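Local coordinates for protein cytochrome c class I (Sideroxydans lithotrophicus, PDB 4XXL) that carries a covalently bound heme c and probably serves as an electron shuttle in the organism's lithoautotrophic growth, at residues 41-46 / 56-61. Numbering follows the deposited sequence.
With HEC (heme c), chain B.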
loop_
_atom_site.group_PDB
_atom_site.type_symbol
_atom_site.label_atom_id
_atom_site.label_comp_id
_atom_site.label_asym_id
_atom_site.label_seq_id
_atom_site.Cartn_x
_atom_site.Cartn_y
_atom_site.Cartn_z
ATOM N N ASN A 41 -9.868 -5.038 -0.171
ATOM C CA ASN A 41 -9.559 -4.420 -1.446
ATOM C C ASN A 41 -8.475 -5.124 -2.252
ATOM O O ASN A 41 -7.885 -4.605 -3.161
ATOM C CB ASN A 41 -9.238 -2.969 -1.197
ATOM C CG ASN A 41 -10.450 -2.174 -0.807
ATOM O OD1 ASN A 41 -11.269 -1.823 -1.659
ATOM N ND2 ASN A 41 -10.591 -1.895 0.486
ATOM N N ASN A 42 -8.263 -6.387 -1.915
ATOM C CA ASN A 42 -7.441 -7.338 -2.668
ATOM C C ASN A 42 -5.949 -7.103 -2.530
ATOM O O ASN A 42 -5.149 -7.616 -3.316
ATOM C CB ASN A 42 -7.872 -7.404 -4.155
ATOM C CG ASN A 42 -9.042 -8.326 -4.392
ATOM O OD1 ASN A 42 -9.377 -9.152 -3.552
ATOM N ND2 ASN A 42 -9.600 -8.266 -5.606
ATOM N N CYS A 43 -5.583 -6.213 -1.619
ATOM C CA CYS A 43 -4.196 -5.834 -1.501
ATOM C C CYS A 43 -3.292 -7.020 -1.244
ATOM O O CYS A 43 -2.219 -7.092 -1.873
ATOM C CB CYS A 43 -4.077 -4.761 -0.391
ATOM S SG CYS A 43 -5.106 -3.332 -0.550
ATOM N N PHE A 44 -3.708 -7.926 -0.396
ATOM C CA PHE A 44 -2.893 -9.082 -0.019
ATOM C C PHE A 44 -2.884 -10.147 -1.139
ATOM O O PHE A 44 -2.109 -11.082 -1.100
ATOM C CB PHE A 44 -3.355 -9.676 1.274
ATOM C CG PHE A 44 -3.068 -8.830 2.488
ATOM C CD1 PHE A 44 -1.878 -8.182 2.679
ATOM C CD2 PHE A 44 -4.036 -8.714 3.473
ATOM C CE1 PHE A 44 -1.632 -7.457 3.865
ATOM C CE2 PHE A 44 -3.820 -8.015 4.639
ATOM C CZ PHE A 44 -2.616 -7.357 4.825
ATOM N N LYS A 45 -3.695 -9.987 -2.174
ATOM C CA LYS A 45 -3.573 -10.938 -3.301
ATOM C C LYS A 45 -2.250 -10.736 -4.036
ATOM O O LYS A 45 -1.715 -11.673 -4.616
ATOM C CB LYS A 45 -4.737 -10.771 -4.269
ATOM C CG LYS A 45 -6.093 -10.990 -3.655
ATOM C CD LYS A 45 -6.193 -12.361 -3.008
ATOM C CE LYS A 45 -7.615 -12.853 -2.831
ATOM N NZ LYS A 45 -8.536 -11.822 -2.341
ATOM N N CYS A 46 -1.739 -9.520 -3.998
ATOM C CA CYS A 46 -0.489 -9.236 -4.663
ATOM C C CYS A 46 0.695 -8.879 -3.743
ATOM O O CYS A 46 1.810 -8.805 -4.212
ATOM C CB CYS A 46 -0.729 -8.102 -5.606
ATOM S SG CYS A 46 -1.815 -8.498 -7.014
ATOM N N PRO A 56 5.625 -5.663 -4.539
ATOM C CA PRO A 56 6.699 -5.685 -3.490
ATOM C C PRO A 56 6.132 -5.969 -2.111
ATOM O O PRO A 56 4.943 -5.643 -1.822
ATOM C CB PRO A 56 7.285 -4.289 -3.536
ATOM C CG PRO A 56 6.150 -3.476 -4.085
ATOM C CD PRO A 56 5.486 -4.327 -5.113
ATOM N N SER A 57 6.939 -6.585 -1.269
ATOM C CA SER A 57 6.512 -6.732 0.117
ATOM C C SER A 57 6.316 -5.370 0.754
ATOM O O SER A 57 6.968 -4.377 0.440
ATOM C CB SER A 57 7.436 -7.617 0.956
ATOM O OG SER A 57 8.623 -6.898 1.255
ATOM N N TYR A 58 5.455 -5.330 1.762
ATOM C CA TYR A 58 5.254 -4.043 2.370
ATOM C C TYR A 58 6.447 -3.656 3.209
ATOM O O TYR A 58 6.672 -2.491 3.409
ATOM C CB TYR A 58 3.965 -3.977 3.166
ATOM C CG TYR A 58 2.723 -3.976 2.283
ATOM C CD1 TYR A 58 2.715 -3.320 1.062
ATOM C CD2 TYR A 58 1.524 -4.533 2.716
ATOM C CE1 TYR A 58 1.530 -3.262 0.292
ATOM C CE2 TYR A 58 0.370 -4.482 1.961
ATOM C CZ TYR A 58 0.361 -3.840 0.758
ATOM O OH TYR A 58 -0.790 -3.776 0.026
ATOM N N LYS A 59 7.203 -4.641 3.704
ATOM C CA LYS A 59 8.484 -4.383 4.379
ATOM C C LYS A 59 9.412 -3.647 3.452
ATOM O O LYS A 59 9.995 -2.624 3.862
ATOM C CB LYS A 59 9.103 -5.689 4.873
ATOM C CG LYS A 59 10.495 -5.480 5.512
ATOM C CD LYS A 59 11.117 -6.783 6.025
ATOM C CE LYS A 59 12.556 -6.483 6.457
ATOM N NZ LYS A 59 12.866 -7.189 7.725
ATOM N N LYS A 60 9.529 -4.099 2.191
ATOM C CA LYS A 60 10.398 -3.432 1.205
ATOM C C LYS A 60 9.902 -2.023 0.850
ATOM O O LYS A 60 10.662 -1.079 0.719
ATOM C CB LYS A 60 10.484 -4.300 -0.054
ATOM C CG LYS A 60 11.399 -3.785 -1.171
ATOM C CD LYS A 60 11.521 -4.765 -2.327
ATOM C CE LYS A 60 12.487 -5.886 -1.966
ATOM N NZ LYS A 60 13.892 -5.370 -1.962
ATOM N N VAL A 61 8.595 -1.873 0.773
ATOM C CA VAL A 61 8.045 -0.539 0.551
ATOM C C VAL A 61 8.403 0.362 1.710
ATOM O O VAL A 61 8.748 1.554 1.536
ATOM C CB VAL A 61 6.505 -0.578 0.416
ATOM C CG1 VAL A 61 5.942 0.817 0.324
ATOM C CG2 VAL A 61 6.160 -1.335 -0.890
HETATM FE FE HEC B . 0.076 -2.644 -4.995
HETATM C CHA HEC B . 3.159 -1.215 -5.739
HETATM C CHB HEC B . -0.067 -0.846 -2.051
HETATM C CHC HEC B . -3.187 -3.674 -4.532
HETATM C CHD HEC B . 0.451 -4.864 -7.502
HETATM N NA HEC B . 1.312 -1.247 -4.118
HETATM C C1A HEC B . 2.539 -0.881 -4.542
HETATM C C2A HEC B . 3.093 -0.038 -3.545
HETATM C C3A HEC B . 2.182 0.029 -2.518
HETATM C C4A HEC B . 1.049 -0.750 -2.883
HETATM C CMA HEC B . 2.309 0.742 -1.208
HETATM C CAA HEC B . 4.468 0.618 -3.669
HETATM C CBA HEC B . 4.326 1.934 -4.399
HETATM C CGA HEC B . 5.611 2.743 -4.468
HETATM O O1A HEC B . 6.700 2.194 -4.244
HETATM O O2A HEC B . 5.527 4.007 -4.628
HETATM N NB HEC B . -1.344 -2.346 -3.584
HETATM C C1B HEC B . -1.201 -1.570 -2.456
HETATM C C2B HEC B . -2.423 -1.589 -1.716
HETATM C C3B HEC B . -3.321 -2.343 -2.371
HETATM C C4B HEC B . -2.658 -2.821 -3.577
HETATM C CMB HEC B . -2.647 -0.839 -0.435
HETATM C CAB HEC B . -4.753 -2.589 -2.098
HETATM C CBB HEC B . -5.476 -1.375 -2.149
HETATM N NC HEC B . -1.138 -4.080 -5.874
HETATM C C1C HEC B . -2.433 -4.259 -5.508
HETATM C C2C HEC B . -2.860 -5.356 -6.283
HETATM C C3C HEC B . -1.840 -5.811 -7.096
HETATM C C4C HEC B . -0.760 -4.918 -6.828
HETATM C CMC HEC B . -4.207 -5.955 -6.118
HETATM C CAC HEC B . -1.871 -6.998 -8.048
HETATM C CBC HEC B . -2.880 -7.066 -9.016
HETATM N ND HEC B . 1.454 -2.911 -6.344
HETATM C C1D HEC B . 1.476 -3.908 -7.297
HETATM C C2D HEC B . 2.682 -3.811 -8.157
HETATM C C3D HEC B . 3.392 -2.811 -7.653
HETATM C C4D HEC B . 2.658 -2.264 -6.496
HETATM C CMD HEC B . 3.006 -4.697 -9.297
HETATM C CAD HEC B . 4.770 -2.320 -8.130
HETATM C CBD HEC B . 4.627 -1.241 -9.164
HETATM C CGD HEC B . 5.939 -0.681 -9.725
HETATM O O1D HEC B . 7.045 -0.767 -9.108
HETATM O O2D HEC B . 5.876 -0.048 -10.813
#
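On the proximal side of heme c, the CXXCH attachment motif meets the ring of Tyr58, with CB of Cys43 3.5 Å from the Tyr58 OH. Tyr58 OH sits above the C1B-C2B edge of one pyrrole, 3.2 Å from heme C2B, while CE1 approaches the meso carbon CHB at 3.7 Å. Tyr58 reaches this place with CG beside its backbone N and anti to the carbonyl carbon (chi1 -71°), which sends the ring from the start of helix 58-65 back toward the short helix 43-46. Phe44 meets it farther from the porphyrin: CE1 lies 4.1 Å from Tyr58 CE2, near the plane of the tyrosine ring and at its edge, and the two side chains cross at about a right angle. As in other class I cytochromes c, the two cysteines of the motif are joined to the heme by thioethers, Cys43 SG to CAB and Cys46 SG to CAC, both 1.8 Å long. His47, which completes the motif as an axial iron ligand, stacks its ring on Tyr58 and hydrogen-bonds Pro56 O through ND1, which probably limits rotation of the ligand's ring. Pro56 lays CD 3.6 Å from heme C3D, and Val61 brings CG2 to the CAA carbon of a propionate arm. The Tyr58 hydroxyl is buried without a hydrogen-bonding partner in the model; its near neighbours here are Cys43 CB and the pyrrole carbons. Replacing Tyr58 with an alanine would probably open a gap between Cys43, Phe44 and the heme and leave the His47 ring without its stacking partner. Trp113 and Ile114 of helix 104-115 pack against Phe44 and Tyr58 respectively, while Ser57 OG caps helix 58-65 by accepting from Lys60 N at 3.1 Å.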